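Long-range contacts in extracellular invertase (Aspergillus kawachii, PDB 5XHA), which probably hydrolyses sucrose and related beta-fructofuranosides to release fructose, as a secreted glycoside hydrolase of family 32: residues Ile123-Pro128 and Gly271-Asp276; Glu228-Thr233 and Trp243-Glu248; Ala460-Pro465 and Leu540-Val545; Gly522-Phe527 and Tyr554-Phe559. All coordinates share one frame; numbering follows the deposited sequence.

Contact 1: Ile123-Pro128 and Gly271-Asp276. With FRU (beta-D-fructofuranose), chain B; FRU (beta-D-fructofuranose), chain D.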
# COMPACT_ATOMS: atom_id res chain seq x y z
N ILE A 123 1.09 -16.69 2.53
CA ILE A 123 2.31 -16.04 2.95
C ILE A 123 3.14 -17.07 3.71
O ILE A 123 2.69 -17.57 4.75
CB ILE A 123 2.02 -14.86 3.90
CG1 ILE A 123 1.13 -13.81 3.23
CG2 ILE A 123 3.32 -14.25 4.38
CD1 ILE A 123 0.47 -12.87 4.21
N HIS A 124 4.32 -17.40 3.20
CA HIS A 124 5.24 -18.28 3.93
C HIS A 124 6.69 -18.03 3.53
O HIS A 124 6.98 -17.68 2.39
CB HIS A 124 4.85 -19.77 3.74
CG HIS A 124 5.42 -20.68 4.78
ND1 HIS A 124 6.51 -21.50 4.54
CD2 HIS A 124 5.07 -20.90 6.07
CE1 HIS A 124 6.80 -22.17 5.64
NE2 HIS A 124 5.94 -21.84 6.58
N TRP A 125 7.59 -18.21 4.49
CA TRP A 125 9.02 -17.97 4.23
C TRP A 125 9.58 -18.85 3.10
O TRP A 125 10.51 -18.47 2.44
CB TRP A 125 9.85 -18.15 5.52
CG TRP A 125 9.78 -19.53 6.09
CD1 TRP A 125 8.97 -19.96 7.09
CD2 TRP A 125 10.54 -20.67 5.66
NE1 TRP A 125 9.19 -21.30 7.33
CE2 TRP A 125 10.15 -21.76 6.47
CE3 TRP A 125 11.53 -20.87 4.68
CZ2 TRP A 125 10.69 -23.03 6.32
CZ3 TRP A 125 12.08 -22.13 4.54
CH2 TRP A 125 11.65 -23.20 5.35
N SER A 126 8.98 -20.02 2.88
CA SER A 126 9.52 -21.03 1.97
C SER A 126 9.13 -20.83 0.51
O SER A 126 9.58 -21.59 -0.33
CB SER A 126 9.02 -22.42 2.39
OG SER A 126 7.61 -22.55 2.24
N ILE A 127 8.25 -19.87 0.24
CA ILE A 127 7.75 -19.63 -1.10
C ILE A 127 7.99 -18.18 -1.50
O ILE A 127 8.31 -17.36 -0.65
CB ILE A 127 6.24 -19.96 -1.23
CG1 ILE A 127 5.39 -19.10 -0.29
CG2 ILE A 127 6.00 -21.43 -0.96
CD1 ILE A 127 3.91 -19.21 -0.54
N PRO A 128 7.83 -17.87 -2.80
CA PRO A 128 8.00 -16.47 -3.18
C PRO A 128 6.98 -15.54 -2.49
O PRO A 128 5.82 -15.90 -2.29
CB PRO A 128 7.83 -16.49 -4.71
CG PRO A 128 8.16 -17.90 -5.11
CD PRO A 128 7.64 -18.74 -3.98
N GLY A 271 9.73 -15.94 17.88
CA GLY A 271 9.54 -17.26 17.34
C GLY A 271 10.47 -17.40 16.15
O GLY A 271 10.68 -16.44 15.41
N THR A 272 11.06 -18.58 15.98
CA THR A 272 11.78 -18.89 14.74
C THR A 272 11.10 -20.05 14.04
O THR A 272 10.68 -21.01 14.70
CB THR A 272 13.29 -19.19 14.96
OG1 THR A 272 13.47 -20.48 15.54
CG2 THR A 272 13.91 -18.15 15.85
N GLU A 273 10.98 -19.93 12.72
CA GLU A 273 10.37 -20.94 11.86
C GLU A 273 11.47 -21.78 11.23
O GLU A 273 12.25 -21.28 10.39
CB GLU A 273 9.55 -20.28 10.76
CG GLU A 273 8.42 -19.41 11.27
CD GLU A 273 7.42 -19.11 10.18
OE1 GLU A 273 6.68 -20.04 9.78
OE2 GLU A 273 7.40 -17.95 9.71
N GLY A 274 11.52 -23.04 11.64
CA GLY A 274 12.54 -23.99 11.20
C GLY A 274 11.99 -25.08 10.31
O GLY A 274 10.78 -25.21 10.11
N SER A 275 12.92 -25.88 9.78
CA SER A 275 12.61 -26.91 8.80
C SER A 275 13.80 -27.86 8.68
O SER A 275 14.94 -27.43 8.83
CB SER A 275 12.36 -26.26 7.45
OG SER A 275 12.18 -27.20 6.42
N ASP A 276 13.54 -29.12 8.38
CA ASP A 276 14.60 -30.02 7.93
C ASP A 276 14.85 -29.70 6.48
O ASP A 276 14.04 -29.02 5.85
CB ASP A 276 14.20 -31.48 8.04
CG ASP A 276 13.82 -31.86 9.43
OD1 ASP A 276 14.65 -31.66 10.35
OD2 ASP A 276 12.68 -32.34 9.61
C1 FRU B . 2.35 -17.92 11.70
C2 FRU B . 2.05 -18.35 10.25
C3 FRU B . 3.29 -18.64 9.37
C4 FRU B . 2.77 -18.39 7.96
C5 FRU B . 1.51 -17.52 8.15
C6 FRU B . 0.24 -18.18 7.62
O1 FRU B . 2.32 -16.50 11.92
O2 FRU B . 1.26 -19.55 10.30
O3 FRU B . 3.88 -19.96 9.45
O4 FRU B . 3.77 -17.78 7.14
O5 FRU B . 1.33 -17.33 9.55
O6 FRU B . -0.33 -17.31 6.65
C1 FRU D . 15.96 -18.99 -0.29
C2 FRU D . 15.88 -19.73 1.03
C3 FRU D . 14.47 -20.31 1.17
C4 FRU D . 13.82 -19.43 2.22
C5 FRU D . 14.83 -18.35 2.62
C6 FRU D . 14.97 -18.13 4.14
O1 FRU D . 14.93 -17.99 -0.37
O2 FRU D . 16.90 -20.73 1.12
O3 FRU D . 14.45 -21.69 1.54
O4 FRU D . 12.63 -18.88 1.66
O5 FRU D . 16.08 -18.74 2.06
O6 FRU D . 15.93 -17.10 4.46
O HOH W 1 6.47 -17.79 7.32
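Trp125 and Glu273 meet in the wall of the fructose-binding pocket of the five-bladed beta-propeller found in family 32 enzymes, one coming from the loop between strands 112-118 and 134-140, the other from strand 265-274. The carboxylate of Glu273 comes to the rim of the indole, with OE1 3.5 Å from Trp125 CD1 and the two planes 88° apart. At the far end of the same ring, CH2 meets Ser275 CB edge-on at 3.8 Å, while the edge near CE3 adjoins the fructose of chain D. Placing CG between the backbone N and the carbonyl carbon (chi1 62°) turns the indole toward the strand. Thr284 OG1, outside both segments, hydrogen-bonds to Glu273 OE1, Trp125 NE1 and His124 NE2, so a single hydroxyl ties the three polar ends together. The imidazole is held from its other nitrogen as well, ND1 lying 2.8 Å from Ser126 OG in a hydrogen bond. The fructose of chain B is shared by the two segments: its O4 donates to Ile123 O at 2.6 Å and its O3 to Glu273 OE1 at 2.8 Å. A water bridges the segments and the sugar: it accepts from Trp125 N, donates a hydrogen bond to Glu273 OE2 (2.6 Å) and is hydrogen-bonded to O4 of the chain B fructose.

Contact 2: Glu228-Thr233 and Trp243-Glu248. With FRU (beta-D-fructofuranose), chain C; FRU (beta-D-fructofuranose), chain B; FRU (beta-D-fructofuranose), chain D.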
# COMPACT_ATOMS: atom_id res chain seq x y z
N GLU A 228 20.52 -12.52 11.19
CA GLU A 228 21.37 -13.71 11.30
C GLU A 228 21.31 -14.44 9.98
O GLU A 228 20.32 -14.32 9.25
CB GLU A 228 20.88 -14.63 12.42
CG GLU A 228 20.92 -14.04 13.82
CD GLU A 228 22.34 -13.86 14.36
OE1 GLU A 228 23.30 -14.25 13.69
OE2 GLU A 228 22.47 -13.32 15.48
N PRO A 229 22.38 -15.19 9.64
CA PRO A 229 22.34 -15.94 8.39
C PRO A 229 21.28 -17.02 8.42
O PRO A 229 21.03 -17.62 9.46
CB PRO A 229 23.74 -16.60 8.31
CG PRO A 229 24.61 -15.74 9.16
CD PRO A 229 23.72 -15.20 10.26
N THR A 230 20.66 -17.26 7.27
CA THR A 230 19.65 -18.29 7.13
C THR A 230 20.02 -19.57 7.88
O THR A 230 21.06 -20.16 7.63
CB THR A 230 19.43 -18.64 5.66
OG1 THR A 230 19.25 -17.42 4.92
CG2 THR A 230 18.24 -19.52 5.48
N ASN A 231 19.16 -19.99 8.80
CA ASN A 231 19.29 -21.24 9.51
C ASN A 231 20.60 -21.42 10.27
O ASN A 231 21.03 -22.53 10.49
CB ASN A 231 19.05 -22.42 8.58
CG ASN A 231 18.64 -23.69 9.32
OD1 ASN A 231 17.98 -23.65 10.37
ND2 ASN A 231 19.02 -24.83 8.77
N SER A 232 21.21 -20.31 10.67
CA SER A 232 22.30 -20.32 11.63
C SER A 232 21.73 -20.58 13.02
O SER A 232 20.51 -20.77 13.20
CB SER A 232 23.04 -18.97 11.61
OG SER A 232 22.14 -17.88 11.77
N THR A 233 22.61 -20.60 14.01
CA THR A 233 22.24 -20.98 15.36
C THR A 233 23.14 -20.32 16.39
O THR A 233 24.32 -20.06 16.11
CB THR A 233 22.32 -22.51 15.53
OG1 THR A 233 21.79 -22.89 16.80
CG2 THR A 233 23.79 -23.02 15.39
N TRP A 243 18.24 -19.95 14.76
CA TRP A 243 17.66 -18.72 14.22
C TRP A 243 16.75 -19.05 13.03
O TRP A 243 15.80 -18.33 12.74
CB TRP A 243 18.75 -17.72 13.80
CG TRP A 243 19.74 -17.36 14.88
CD1 TRP A 243 21.11 -17.34 14.77
CD2 TRP A 243 19.45 -16.96 16.23
NE1 TRP A 243 21.69 -16.94 15.96
CE2 TRP A 243 20.69 -16.70 16.87
CE3 TRP A 243 18.27 -16.79 16.96
CZ2 TRP A 243 20.78 -16.29 18.21
CZ3 TRP A 243 18.35 -16.38 18.29
CH2 TRP A 243 19.60 -16.13 18.90
N ALA A 244 17.06 -20.15 12.35
CA ALA A 244 16.18 -20.76 11.37
C ALA A 244 15.90 -19.85 10.16
O ALA A 244 16.74 -19.03 9.78
CB ALA A 244 14.90 -21.23 12.05
N PHE A 245 14.73 -19.99 9.56
CA PHE A 245 14.47 -19.40 8.26
C PHE A 245 13.66 -18.11 8.31
O PHE A 245 13.55 -17.41 7.31
CB PHE A 245 13.78 -20.43 7.39
CG PHE A 245 14.64 -21.62 7.07
CD1 PHE A 245 15.45 -21.62 5.94
CD2 PHE A 245 14.65 -22.73 7.88
CE1 PHE A 245 16.24 -22.72 5.62
CE2 PHE A 245 15.44 -23.83 7.58
CZ PHE A 245 16.24 -23.83 6.44
N ASN A 246 13.09 -17.79 9.47
CA ASN A 246 12.28 -16.57 9.58
C ASN A 246 12.02 -16.24 11.04
O ASN A 246 11.85 -17.15 11.82
CB ASN A 246 10.96 -16.76 8.82
CG ASN A 246 10.17 -15.48 8.69
OD1 ASN A 246 10.64 -14.50 8.10
ND2 ASN A 246 8.94 -15.47 9.24
N PHE A 247 12.00 -14.95 11.39
CA PHE A 247 11.63 -14.51 12.74
C PHE A 247 10.17 -14.05 12.76
O PHE A 247 9.73 -13.34 11.86
CB PHE A 247 12.48 -13.34 13.25
CG PHE A 247 13.92 -13.68 13.61
CD1 PHE A 247 14.35 -14.99 13.78
CD2 PHE A 247 14.83 -12.66 13.81
CE1 PHE A 247 15.66 -15.26 14.10
CE2 PHE A 247 16.15 -12.93 14.14
CZ PHE A 247 16.56 -14.23 14.29
N GLU A 248 9.45 -14.44 13.80
CA GLU A 248 8.09 -13.97 14.05
C GLU A 248 7.99 -13.38 15.45
O GLU A 248 8.83 -13.65 16.32
CB GLU A 248 7.09 -15.12 13.88
CG GLU A 248 7.13 -15.76 12.50
CD GLU A 248 6.02 -16.75 12.28
OE1 GLU A 248 6.05 -17.82 12.92
OE2 GLU A 248 5.13 -16.44 11.46
C1 FRU C . 2.88 -16.82 14.36
C2 FRU C . 2.08 -16.03 13.28
C3 FRU C . 2.40 -14.52 13.37
C4 FRU C . 1.16 -13.92 12.71
C5 FRU C . 0.04 -14.86 13.14
C6 FRU C . -0.99 -15.14 12.05
O1 FRU C . 2.20 -18.02 14.79
O3 FRU C . 3.64 -14.16 12.76
O4 FRU C . 0.87 -12.58 13.12
O5 FRU C . 0.67 -16.08 13.56
O6 FRU C . -1.88 -16.21 12.43
C1 FRU B . 2.35 -17.92 11.70
C2 FRU B . 2.05 -18.35 10.25
C3 FRU B . 3.29 -18.64 9.37
C4 FRU B . 2.77 -18.39 7.96
C5 FRU B . 1.51 -17.52 8.15
C6 FRU B . 0.24 -18.18 7.62
O1 FRU B . 2.32 -16.50 11.92
O2 FRU B . 1.26 -19.55 10.30
O3 FRU B . 3.88 -19.96 9.45
O4 FRU B . 3.77 -17.78 7.14
O5 FRU B . 1.33 -17.33 9.55
O6 FRU B . -0.33 -17.31 6.65
C1 FRU D . 15.96 -18.99 -0.29
C2 FRU D . 15.88 -19.73 1.03
C3 FRU D . 14.47 -20.31 1.17
C4 FRU D . 13.82 -19.43 2.22
C5 FRU D . 14.83 -18.35 2.62
C6 FRU D . 14.97 -18.13 4.14
O1 FRU D . 14.93 -17.99 -0.37
O2 FRU D . 16.90 -20.73 1.12
O3 FRU D . 14.45 -21.69 1.54
O4 FRU D . 12.63 -18.88 1.66
O5 FRU D . 16.08 -18.74 2.06
O6 FRU D . 15.93 -17.10 4.46
O HOH W 2 24.53 -16.59 16.40
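Glu228 lies over one face of the Trp243 indole, its CG 3.6 Å from the centroid of the five-membered ring in a CH-pi contact. A bend at chi2 (-70°) folds the chain back on the ring, with the carboxylate and indole planes 11° apart. At the ring edge, in its plane, Ser232 OG stands 3.2 Å from Trp243 CD1. A second CH-pi contact sets Asn231 CB over Phe245, 4.0 Å from the ring centroid, with the amide stacked on the ring at 22°. Thr230 CG2 crosses beside the same ring, 3.5 Å from Phe245 CD1.

Two backbone hydrogen bonds join the segments beside these contacts. Asn231 N donates to Ala244 O at 2.8 Å from well above the carbonyl plane, and Trp243 N donates to Ser232 O at 2.9 Å. Segment 228-233 keeps its own shape through a type II turn from Pro229 to Ser232, in which Pro229 O is gripped twice, by Ser232 N and by Ser232 OG (2.6 Å). Farther out, Trp226 NE1 hydrogen-bonds to Glu228 OE2 and its ring meets Trp243 edge-to-face; a water accepts a hydrogen bond from Trp243 NE1 at 2.9 Å. Thr230 OG1 has a weak hydrogen bond to the chain D fructose. The whole is the link from one propeller blade to the next: the chain leaves the outermost strand 219-227, turns over, and enters strand 247-248, whose Glu248 reaches the bound sugars, in the manner of a blade-to-blade link of the propeller.

Contact 3: Ala460-Pro465 and Leu540-Val545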
# COMPACT_ATOMS: atom_id res chain seq x y z
N ALA A 460 8.65 -29.39 44.42
CA ALA A 460 9.61 -30.30 45.04
C ALA A 460 11.00 -29.92 44.63
O ALA A 460 11.21 -29.37 43.54
CB ALA A 460 9.33 -31.74 44.62
N GLN A 461 11.95 -30.22 45.51
CA GLN A 461 13.38 -30.13 45.20
C GLN A 461 14.02 -31.51 45.11
O GLN A 461 13.77 -32.39 45.93
CB GLN A 461 14.11 -29.33 46.26
CG GLN A 461 14.04 -27.83 46.07
CD GLN A 461 13.26 -27.15 47.15
OE1 GLN A 461 13.77 -26.25 47.81
NE2 GLN A 461 12.02 -27.59 47.37
N LEU A 462 14.86 -31.70 44.10
CA LEU A 462 15.61 -32.94 43.93
C LEU A 462 17.10 -32.64 44.05
O LEU A 462 17.63 -31.77 43.34
CB LEU A 462 15.28 -33.59 42.58
CG LEU A 462 13.98 -34.41 42.50
CD1 LEU A 462 12.74 -33.54 42.63
CD2 LEU A 462 13.93 -35.18 41.19
N SER A 463 17.76 -33.33 44.97
CA SER A 463 19.19 -33.17 45.23
C SER A 463 19.92 -34.42 44.79
O SER A 463 19.51 -35.54 45.14
CB SER A 463 19.43 -32.95 46.71
OG SER A 463 18.89 -31.70 47.10
N PHE A 464 20.97 -34.23 44.01
CA PHE A 464 21.70 -35.33 43.41
C PHE A 464 23.12 -35.41 43.97
O PHE A 464 23.72 -34.38 44.25
CB PHE A 464 21.74 -35.15 41.89
CG PHE A 464 20.39 -35.15 41.25
CD1 PHE A 464 19.68 -36.33 41.09
CD2 PHE A 464 19.82 -33.96 40.81
CE1 PHE A 464 18.42 -36.33 40.48
CE2 PHE A 464 18.56 -33.95 40.21
CZ PHE A 464 17.86 -35.13 40.05
N PRO A 465 23.65 -36.63 44.14
CA PRO A 465 25.03 -36.81 44.57
C PRO A 465 26.01 -36.61 43.41
O PRO A 465 25.61 -36.68 42.24
CB PRO A 465 25.05 -38.27 45.03
CG PRO A 465 24.06 -38.94 44.14
CD PRO A 465 22.99 -37.92 43.88
N LEU A 540 17.64 -29.19 41.99
CA LEU A 540 16.57 -29.06 41.00
C LEU A 540 15.30 -28.64 41.72
O LEU A 540 14.73 -29.43 42.46
CB LEU A 540 16.31 -30.38 40.27
CG LEU A 540 15.22 -30.40 39.17
CD1 LEU A 540 15.58 -29.50 37.99
CD2 LEU A 540 14.99 -31.81 38.68
N ASP A 541 14.90 -27.39 41.51
CA ASP A 541 13.72 -26.80 42.13
C ASP A 541 12.57 -26.78 41.12
O ASP A 541 12.55 -25.96 40.22
CB ASP A 541 14.06 -25.37 42.59
CG ASP A 541 12.96 -24.76 43.43
OD1 ASP A 541 12.08 -25.49 43.91
OD2 ASP A 541 12.97 -23.54 43.61
N LEU A 542 11.62 -27.67 41.33
CA LEU A 542 10.61 -28.01 40.32
C LEU A 542 9.23 -27.49 40.72
O LEU A 542 8.82 -27.67 41.86
CB LEU A 542 10.55 -29.53 40.23
CG LEU A 542 10.53 -30.24 38.89
CD1 LEU A 542 11.52 -29.64 37.89
CD2 LEU A 542 10.82 -31.71 39.15
N THR A 543 8.52 -26.87 39.78
CA THR A 543 7.09 -26.57 39.96
C THR A 543 6.31 -27.12 38.77
O THR A 543 6.58 -26.76 37.62
CB THR A 543 6.83 -25.05 40.09
OG1 THR A 543 7.78 -24.47 40.98
CG2 THR A 543 5.45 -24.79 40.63
N LEU A 544 5.38 -28.02 39.04
CA LEU A 544 4.50 -28.58 38.04
C LEU A 544 3.12 -27.98 38.24
O LEU A 544 2.55 -28.10 39.31
CB LEU A 544 4.42 -30.09 38.17
CG LEU A 544 5.52 -30.92 37.49
CD1 LEU A 544 6.91 -30.53 37.96
CD2 LEU A 544 5.28 -32.41 37.74
N VAL A 545 2.59 -27.32 37.21
CA VAL A 545 1.19 -26.86 37.25
C VAL A 545 0.41 -27.70 36.23
O VAL A 545 0.71 -27.69 35.04
CB VAL A 545 1.05 -25.36 36.94
CG1 VAL A 545 -0.38 -24.88 37.16
CG2 VAL A 545 2.01 -24.54 37.78
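Ala460 pairs with Leu542, and Leu462 with Leu540, in an antiparallel ladder between strands 455-463 and 534-547, neighbours in one sheet of the C-terminal beta-sandwich. Both are hydrogen-bonded pairs, closed by two bonds each. Ala460 N reaches Leu542 O at 3.1 Å and Leu542 N returns to Ala460 O at 2.8 Å; Leu462 N to Leu540 O (2.8 Å) and Leu540 N to Leu462 O (2.9 Å) repeat the pattern two residues on. Between these rungs Gln461 faces Asp541 as a non-hydrogen-bonded pair, and Gln461 CA adds a CA-H...O contact to Leu540 O at 3.1 Å.

The apolar contacts gather on the face that carries Ala460, Leu462, Leu540 and Leu542. There CB of Leu462 and CB of Leu540 are 4.1 Å apart, and Phe464, beyond the ladder, brings CE2 to 4.2 Å from Leu540 CB. Phe477 and Ser475, on strand 474-481 of the facing sheet, cover this side, and Leu524 and Ala555 also pack on Leu540.

Polar groups occupy the other face. Gln461 and Asp541 run side by side in the same direction, Gln461 CG lying 3.7 Å from Asp541 OD1, with the amide and carboxylate planes 35° apart. Asp541 also comes near a bound fructose. The chemistry thus divides the ladder by face: leucine and alanine side chains fill the sandwich interior, polar ones border the partly exposed outer side, and the backbone bonds hold the strands together.

Contact 4: Gly522-Phe527 and Tyr554-Phe559. With FRU (beta-D-fructofuranose), chain E.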
# COMPACT_ATOMS: atom_id res chain seq x y z
N GLY A 522 13.32 -30.32 27.32
CA GLY A 522 14.08 -29.08 27.35
C GLY A 522 15.42 -29.24 28.05
O GLY A 522 15.53 -30.01 29.00
N LYS A 523 16.44 -28.54 27.57
CA LYS A 523 17.75 -28.56 28.20
C LYS A 523 17.75 -27.75 29.48
O LYS A 523 17.21 -26.65 29.53
CB LYS A 523 18.82 -27.98 27.26
CG LYS A 523 18.99 -28.76 25.97
CD LYS A 523 19.69 -30.10 26.19
CE LYS A 523 21.17 -29.93 26.45
NZ LYS A 523 21.88 -31.21 26.15
N LEU A 524 18.36 -28.32 30.52
CA LEU A 524 18.58 -27.60 31.77
C LEU A 524 19.89 -28.09 32.41
O LEU A 524 20.01 -29.28 32.70
CB LEU A 524 17.42 -27.82 32.73
CG LEU A 524 17.62 -27.18 34.11
CD1 LEU A 524 17.56 -25.66 34.03
CD2 LEU A 524 16.62 -27.70 35.10
N ARG A 525 20.84 -27.17 32.61
CA ARG A 525 22.10 -27.47 33.29
C ARG A 525 21.94 -27.18 34.76
O ARG A 525 21.52 -26.09 35.14
CB ARG A 525 23.25 -26.62 32.74
CG ARG A 525 24.56 -26.73 33.54
CD ARG A 525 25.78 -26.45 32.67
NE ARG A 525 25.97 -27.51 31.69
CZ ARG A 525 26.82 -27.45 30.66
NH1 ARG A 525 27.60 -26.39 30.46
NH2 ARG A 525 26.90 -28.48 29.83
N LEU A 526 22.26 -28.17 35.59
CA LEU A 526 22.41 -27.95 37.03
C LEU A 526 23.91 -27.76 37.29
O LEU A 526 24.72 -28.68 37.04
CB LEU A 526 21.86 -29.13 37.82
CG LEU A 526 20.36 -29.37 37.63
CD1 LEU A 526 19.98 -30.74 38.15
CD2 LEU A 526 19.57 -28.25 38.31
N PHE A 527 24.29 -26.58 37.75
CA PHE A 527 25.72 -26.26 37.89
C PHE A 527 26.31 -26.88 39.16
O PHE A 527 25.59 -27.41 40.01
CB PHE A 527 25.92 -24.75 37.91
CG PHE A 527 25.51 -24.08 36.63
CD1 PHE A 527 26.37 -24.06 35.53
CD2 PHE A 527 24.26 -23.48 36.51
CE1 PHE A 527 25.99 -23.46 34.34
CE2 PHE A 527 23.88 -22.87 35.33
CZ PHE A 527 24.74 -22.85 34.25
N TYR A 554 8.09 -25.75 35.41
CA TYR A 554 9.08 -24.73 35.73
C TYR A 554 10.22 -25.32 36.54
O TYR A 554 10.01 -26.24 37.36
CB TYR A 554 8.42 -23.62 36.54
CG TYR A 554 7.34 -22.84 35.80
CD1 TYR A 554 6.05 -23.34 35.69
CD2 TYR A 554 7.62 -21.62 35.22
CE1 TYR A 554 5.06 -22.64 35.03
CE2 TYR A 554 6.64 -20.90 34.54
CZ TYR A 554 5.36 -21.41 34.44
OH TYR A 554 4.39 -20.69 33.77
N ALA A 555 11.43 -24.78 36.35
CA ALA A 555 12.60 -25.19 37.17
C ALA A 555 13.58 -24.06 37.38
O ALA A 555 13.96 -23.37 36.42
CB ALA A 555 13.30 -26.38 36.55
N ASN A 556 13.96 -23.84 38.64
CA ASN A 556 15.13 -23.04 39.01
C ASN A 556 15.02 -21.57 38.59
O ASN A 556 16.04 -20.89 38.40
CB ASN A 556 16.43 -23.67 38.44
CG ASN A 556 16.83 -24.98 39.14
OD1 ASN A 556 17.96 -25.12 39.64
ND2 ASN A 556 15.94 -25.94 39.14
N GLY A 557 13.79 -21.07 38.44
CA GLY A 557 13.54 -19.69 38.04
C GLY A 557 14.01 -19.33 36.64
O GLY A 557 14.05 -18.15 36.30
N ARG A 558 14.36 -20.31 35.83
CA ARG A 558 14.97 -20.02 34.55
C ARG A 558 14.59 -21.01 33.46
O ARG A 558 15.21 -21.04 32.42
CB ARG A 558 16.49 -19.97 34.70
CG ARG A 558 17.15 -21.30 35.03
CD ARG A 558 18.63 -21.11 35.32
NE ARG A 558 19.34 -22.39 35.35
CZ ARG A 558 19.89 -22.95 36.43
NH1 ARG A 558 19.84 -22.35 37.61
NH2 ARG A 558 20.50 -24.11 36.31
N PHE A 559 13.56 -21.80 33.68
CA PHE A 559 13.23 -22.86 32.74
C PHE A 559 11.74 -23.09 32.73
O PHE A 559 11.12 -23.09 33.78
CB PHE A 559 13.97 -24.14 33.13
CG PHE A 559 13.60 -25.33 32.31
CD1 PHE A 559 12.50 -26.11 32.65
CD2 PHE A 559 14.36 -25.69 31.21
CE1 PHE A 559 12.16 -27.21 31.90
CE2 PHE A 559 14.03 -26.80 30.47
CZ PHE A 559 12.93 -27.57 30.82
C1 FRU E . 8.83 -21.71 43.39
C2 FRU E . 8.95 -20.60 42.33
C3 FRU E . 7.67 -20.36 41.49
C4 FRU E . 8.24 -20.10 40.11
C5 FRU E . 9.39 -21.10 40.08
C6 FRU E . 10.48 -20.73 39.07
O1 FRU E . 8.10 -21.30 44.55
O2 FRU E . 9.39 -19.36 42.90
O3 FRU E . 6.88 -19.24 41.94
O4 FRU E . 7.31 -20.24 39.02
O5 FRU E . 9.92 -21.10 41.41
O6 FRU E . 11.04 -21.91 38.44
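Leu524 points its two methyl branches into the turn that follows strand 550-555. CD2 touches Ala555 CB at 3.9 Å, and CD1 lies 4.0 Å from Phe559 CB with the Arg558 chain crossing it at about a right angle. With chi1 at 176°, opposite its own N, Leu524 CG carries both branches across to the turn. Phe559 meets the backbone of 522-523 edge first: CE2 comes within 3.3 Å of Lys523 O, and the bare backbone of Gly522 lies in the plane of the ring at its rim.

Arg558 stretches out from CG to NE toward Arg525 and Phe527. One guanidinium face has Phe527 CE2 over it, the phenyl plane inclined by 47°, so the two are not stacked flat. NH2 comes very close to Arg525 O in a weak, bent and doubtful bond, while the firmer partner is Glu538, whose carboxylate forms a salt bridge with NH1. Phe527 N hydrogen-bonds to the same carboxylate, so the Phe527 backbone and the Arg558 guanidinium share one acid.

The turn itself is closed by Arg558 N to Ala555 O and Ala555 N to Phe559 O, both 3.1 Å, with Asn556 and Gly557 in left-handed backbone conformation. Gly557 N donates to O6 of the chain E fructose at 2.9 Å. Arg558 and Phe559 both face Ala555, forming a classic beta bulge at the start of the returning strand of a hairpin in the C-terminal beta-sandwich.

From the N terminus, contact 1 opens in the loop after strand 112-118 and closes on strand 265-274, bringing two blades of the propeller together across the fructose pocket. Contact 2 is nested inside that long loop and closes only a short one; Gly271 and Glu273 bond through their backbones to Glu248 and Phe245, so the two contacts share one sheet. The chain then passes into the sandwich, where contacts 3 and 4 cross: 460-465, 522-527, 540-545 and 554-559 alternate. Strand 534-547 pairs onward with 550-555, and the loop after strand 520-523 lies against strand 534-547, joining the two sheets. Contacts 1 and 3 lie on opposite sides of the chain's centre, their own centres about 37 Å apart.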